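PDB 4X7R: TarM from Staphylococcus aureus subsp. aureus 21178, which belongs to the group 1 glycosyltransferases of the GT-B fold and binds uridine-5'-diphosphate. Local coordinates for residues 331-336 and 352-357. The protein carries 1 engineered substitution. Numbering follows the deposited sequence.
Sequences KRIDLL and FHIYGE. With UDP (uridine-5'-diphosphate), chain E.
Across the contact, the first turn of helix 333-346 packs on strand 351-355 with CA atoms 8.9 Å apart at Ile333 and Ile354 and 9.3 Å apart at Leu336 and Phe352, a spacing bridged by side chains alone, without a hydrogen bond. Leu336 and Ile354 meet tip to tip, Leu336 CD2 lying 3.8 Å from Ile354 CD1. With CG anti to the backbone N (chi1 173°), Leu336 brings its branched end closer to the strand than its CB direction alone would. Its other methyl, CD1, approaches the Phe352 ring at a slant and comes within 4.1 Å of Phe352 CD2, so the forked end of one leucine spans two strand residues that face the helix. Ile333 adds a third contact, its CG2 lying 4.1 Å from Ile354 CD1 as the two side chains run past each other in opposite senses. All four side chains are buried. At the helix start Arg332, in the N-cap position, grips the Asp334 carboxylate side-on through NE and NH2, a pair closed within 331-336.

At one end of this apolar layer both segments reach the bound UDP. Lys331 NZ donates to UDP O3B at 3.0 Å and to the bridging O3A at 3.1 Å; it also forms a salt bridge with Glu403, so the ammonium probably offsets negative charge from both the carboxylate and the diphosphate. At the C-terminal end of the strand, Tyr355 and Gly356 border the uracil, Gly356 N lying 3.5 Å from UDP O4.

Helix 333-346 is the crossover of a beta-alpha-beta unit between parallel neighbours 320-324 and 351-355; its Ile337, Ala340 and Val343 continue the packing on Ile354 and Phe352, while strand 377-381 flanks strand 351-355 on its other edge.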
ATOM      1  N   LYS A 331      13.584   5.817  -2.158  1.00 46.68           N
ATOM      2  CA  LYS A 331      14.490   4.696  -1.905  1.00 46.03           C
ATOM      3  C   LYS A 331      15.844   4.912  -2.559  1.00 51.89           C
ATOM      4  O   LYS A 331      16.818   4.249  -2.185  1.00 52.36           O
ATOM      5  CB  LYS A 331      13.851   3.360  -2.336  1.00 47.81           C
ATOM      6  CG  LYS A 331      12.502   3.059  -1.672  1.00 51.30           C
ATOM      7  CD  LYS A 331      12.599   2.747  -0.177  1.00 48.12           C
ATOM      8  CE  LYS A 331      11.215   2.702   0.413  1.00 53.34           C
ATOM      9  NZ  LYS A 331      11.246   2.469   1.881  1.00 46.72           N
ATOM     10  N   ARG A 332      15.924   5.880  -3.505  1.00 49.82           N
ATOM     11  CA  ARG A 332      17.148   6.263  -4.222  1.00 50.87           C
ATOM     12  C   ARG A 332      17.950   5.067  -4.719  1.00 56.45           C
ATOM     13  O   ARG A 332      19.142   4.948  -4.430  1.00 56.84           O
ATOM     14  CB  ARG A 332      18.023   7.244  -3.402  1.00 50.10           C
ATOM     15  CG  ARG A 332      17.411   8.631  -3.206  1.00 58.71           C
ATOM     16  CD  ARG A 332      17.086   9.401  -4.494  1.00 68.32           C
ATOM     17  NE  ARG A 332      18.249   9.595  -5.367  1.00 64.83           N
ATOM     18  CZ  ARG A 332      19.100  10.607  -5.268  1.00 74.19           C
ATOM     19  NH1 ARG A 332      18.949  11.519  -4.318  1.00 60.63           N
ATOM     20  NH2 ARG A 332      20.118  10.709  -6.111  1.00 64.90           N
ATOM     21  N   ILE A 333      17.271   4.161  -5.454  1.00 54.30           N
ATOM     22  CA  ILE A 333      17.878   2.962  -6.042  1.00 56.05           C
ATOM     23  C   ILE A 333      18.911   3.389  -7.105  1.00 63.51           C
ATOM     24  O   ILE A 333      19.866   2.654  -7.354  1.00 65.09           O
ATOM     25  CB  ILE A 333      16.803   1.934  -6.511  1.00 58.84           C
ATOM     26  CG1 ILE A 333      15.884   1.556  -5.318  1.00 56.55           C
ATOM     27  CG2 ILE A 333      17.448   0.663  -7.095  1.00 61.96           C
ATOM     28  CD1 ILE A 333      14.501   1.140  -5.644  1.00 54.77           C
ATOM     29  N   ASP A 334      18.781   4.635  -7.631  1.00 61.42           N
ATOM     30  CA  ASP A 334      19.742   5.241  -8.568  1.00 63.30           C
ATOM     31  C   ASP A 334      21.082   5.388  -7.865  1.00 68.11           C
ATOM     32  O   ASP A 334      22.103   5.109  -8.479  1.00 69.13           O
ATOM     33  CB  ASP A 334      19.238   6.593  -9.115  1.00 64.97           C
ATOM     34  CG  ASP A 334      18.964   7.668  -8.072  1.00 68.14           C
ATOM     35  OD1 ASP A 334      18.051   7.468  -7.237  1.00 66.60           O
ATOM     36  OD2 ASP A 334      19.614   8.734  -8.135  1.00 67.89           O
ATOM     37  N   LEU A 335      21.068   5.737  -6.546  1.00 64.22           N
ATOM     38  CA  LEU A 335      22.280   5.847  -5.724  1.00 64.48           C
ATOM     39  C   LEU A 335      22.853   4.464  -5.433  1.00 68.87           C
ATOM     40  O   LEU A 335      24.069   4.312  -5.378  1.00 70.29           O
ATOM     41  CB  LEU A 335      22.055   6.647  -4.427  1.00 63.18           C
ATOM     42  CG  LEU A 335      21.975   8.180  -4.566  1.00 67.95           C
ATOM     43  CD1 LEU A 335      21.691   8.838  -3.222  1.00 66.17           C
ATOM     44  CD2 LEU A 335      23.264   8.764  -5.126  1.00 71.52           C
ATOM     45  N   LEU A 336      21.978   3.452  -5.317  1.00 64.63           N
ATOM     46  CA  LEU A 336      22.365   2.055  -5.128  1.00 64.12           C
ATOM     47  C   LEU A 336      23.080   1.537  -6.394  1.00 68.51           C
ATOM     48  O   LEU A 336      24.098   0.853  -6.262  1.00 68.67           O
ATOM     49  CB  LEU A 336      21.147   1.179  -4.754  1.00 62.21           C
ATOM     50  CG  LEU A 336      21.363  -0.343  -4.695  1.00 66.72           C
ATOM     51  CD1 LEU A 336      22.479  -0.721  -3.728  1.00 66.43           C
ATOM     52  CD2 LEU A 336      20.084  -1.063  -4.361  1.00 66.33           C
ATOM     53  N   PHE A 352      24.263  -7.971  -6.878  1.00 76.54           N
ATOM     54  CA  PHE A 352      23.255  -7.113  -6.271  1.00 72.84           C
ATOM     55  C   PHE A 352      21.887  -7.594  -6.733  1.00 76.38           C
ATOM     56  O   PHE A 352      21.593  -7.578  -7.934  1.00 76.89           O
ATOM     57  CB  PHE A 352      23.493  -5.625  -6.600  1.00 74.00           C
ATOM     58  CG  PHE A 352      24.683  -4.991  -5.908  1.00 75.46           C
ATOM     59  CD1 PHE A 352      25.980  -5.231  -6.352  1.00 80.36           C
ATOM     60  CD2 PHE A 352      24.506  -4.125  -4.836  1.00 75.61           C
ATOM     61  CE1 PHE A 352      27.079  -4.652  -5.706  1.00 81.20           C
ATOM     62  CE2 PHE A 352      25.607  -3.537  -4.199  1.00 78.40           C
ATOM     63  CZ  PHE A 352      26.885  -3.807  -4.636  1.00 78.21           C
ATOM     64  N   HIS A 353      21.078  -8.089  -5.774  1.00 71.85           N
ATOM     65  CA  HIS A 353      19.724  -8.598  -6.003  1.00 70.72           C
ATOM     66  C   HIS A 353      18.727  -7.561  -5.531  1.00 71.40           C
ATOM     67  O   HIS A 353      18.619  -7.311  -4.324  1.00 70.91           O
ATOM     68  CB  HIS A 353      19.495  -9.919  -5.249  1.00 71.96           C
ATOM     69  CG  HIS A 353      20.212 -11.109  -5.810  1.00 78.10           C
ATOM     70  ND1 HIS A 353      19.833 -12.393  -5.469  1.00 80.59           N
ATOM     71  CD2 HIS A 353      21.268 -11.177  -6.655  1.00 81.69           C
ATOM     72  CE1 HIS A 353      20.665 -13.193  -6.110  1.00 82.04           C
ATOM     73  NE2 HIS A 353      21.545 -12.505  -6.835  1.00 83.24           N
ATOM     74  N   ILE A 354      18.000  -6.949  -6.478  1.00 64.62           N
ATOM     75  CA  ILE A 354      17.034  -5.907  -6.173  1.00 61.13           C
ATOM     76  C   ILE A 354      15.617  -6.415  -6.416  1.00 64.66           C
ATOM     77  O   ILE A 354      15.239  -6.669  -7.561  1.00 65.44           O
ATOM     78  CB  ILE A 354      17.358  -4.569  -6.915  1.00 64.03           C
ATOM     79  CG1 ILE A 354      18.849  -4.161  -6.733  1.00 64.92           C
ATOM     80  CG2 ILE A 354      16.409  -3.445  -6.473  1.00 62.49           C
ATOM     81  CD1 ILE A 354      19.318  -2.981  -7.554  1.00 67.80           C
ATOM     82  N   TYR A 355      14.836  -6.565  -5.329  1.00 59.44           N
ATOM     83  CA  TYR A 355      13.454  -7.031  -5.381  1.00 58.74           C
ATOM     84  C   TYR A 355      12.464  -5.896  -5.249  1.00 62.29           C
ATOM     85  O   TYR A 355      12.730  -4.917  -4.544  1.00 60.74           O
ATOM     86  CB  TYR A 355      13.182  -8.070  -4.284  1.00 59.36           C
ATOM     87  CG  TYR A 355      13.835  -9.411  -4.537  1.00 62.42           C
ATOM     88  CD1 TYR A 355      15.140  -9.665  -4.118  1.00 64.06           C
ATOM     89  CD2 TYR A 355      13.140 -10.439  -5.177  1.00 64.26           C
ATOM     90  CE1 TYR A 355      15.739 -10.904  -4.331  1.00 65.53           C
ATOM     91  CE2 TYR A 355      13.732 -11.685  -5.391  1.00 66.69           C
ATOM     92  CZ  TYR A 355      15.033 -11.906  -4.973  1.00 72.74           C
ATOM     93  OH  TYR A 355      15.626 -13.123  -5.171  1.00 79.10           O
ATOM     94  N   GLY A 356      11.312  -6.067  -5.889  1.00 60.10           N
ATOM     95  CA  GLY A 356      10.214  -5.114  -5.847  1.00 58.93           C
ATOM     96  C   GLY A 356       9.786  -4.618  -7.208  1.00 64.86           C
ATOM     97  O   GLY A 356      10.344  -5.026  -8.231  1.00 65.39           O
ATOM     98  N   GLU A 357       8.768  -3.749  -7.220  1.00 61.91           N
ATOM     99  CA  GLU A 357       8.206  -3.125  -8.425  1.00 62.56           C
ATOM    100  C   GLU A 357       7.853  -1.683  -8.081  1.00 66.16           C
ATOM    101  O   GLU A 357       7.647  -1.360  -6.904  1.00 65.04           O
ATOM    102  CB  GLU A 357       6.942  -3.848  -8.893  1.00 63.85           C
ATOM    103  CG  GLU A 357       7.151  -5.295  -9.299  1.00 78.17           C
ATOM    104  CD  GLU A 357       5.866  -6.048  -9.532  1.00108.85           C
ATOM    105  OE1 GLU A 357       4.795  -5.609  -9.046  1.00101.91           O
ATOM    106  OE2 GLU A 357       5.933  -7.097 -10.213  1.00108.76           O
TER
HETATM  107  N1  UDP E 501       8.192  -6.079   0.432  1.00 50.66           N
HETATM  108  C2  UDP E 501       7.968  -7.389   0.049  1.00 49.51           C
HETATM  109  N3  UDP E 501       8.420  -7.713  -1.209  1.00 50.42           N
HETATM  110  C4  UDP E 501       9.037  -6.876  -2.113  1.00 52.45           C
HETATM  111  C5  UDP E 501       9.192  -5.515  -1.667  1.00 49.12           C
HETATM  112  C6  UDP E 501       8.776  -5.165  -0.435  1.00 48.91           C
HETATM  113  O2  UDP E 501       7.411  -8.209   0.765  1.00 48.76           O
HETATM  114  O4  UDP E 501       9.429  -7.336  -3.202  1.00 54.49           O
HETATM  115  C1' UDP E 501       7.897  -5.742   1.849  1.00 50.35           C
HETATM  116  C2' UDP E 501       9.091  -5.898   2.787  1.00 51.43           C
HETATM  117  O2' UDP E 501       9.207  -7.235   3.245  1.00 57.27           O
HETATM  118  C3' UDP E 501       8.711  -4.941   3.919  1.00 50.74           C
HETATM  119  C4' UDP E 501       7.951  -3.835   3.194  1.00 52.40           C
HETATM  120  O4' UDP E 501       7.511  -4.388   1.930  1.00 52.57           O
HETATM  121  O3' UDP E 501       7.962  -5.503   4.998  1.00 48.31           O
HETATM  122  C5' UDP E 501       8.741  -2.573   2.962  1.00 54.21           C
HETATM  123  O5' UDP E 501       8.835  -1.904   4.239  1.00 55.71           O
HETATM  124  PA  UDP E 501       9.682  -0.573   4.535  1.00 51.80           P
HETATM  125  O1A UDP E 501       9.272  -0.030   5.849  1.00 45.51           O
HETATM  126  O2A UDP E 501      11.176  -0.933   4.526  1.00 50.78           O
HETATM  127  O3A UDP E 501       9.384   0.458   3.399  1.00 50.17           O
HETATM  128  PB  UDP E 501       8.023   1.043   2.782  1.00 53.58           P
HETATM  129  O1B UDP E 501       6.997   1.205   3.874  1.00 52.11           O
HETATM  130  O2B UDP E 501       7.477   0.098   1.706  1.00 48.81           O
HETATM  131  O3B UDP E 501       8.304   2.409   2.189  1.00 57.57           O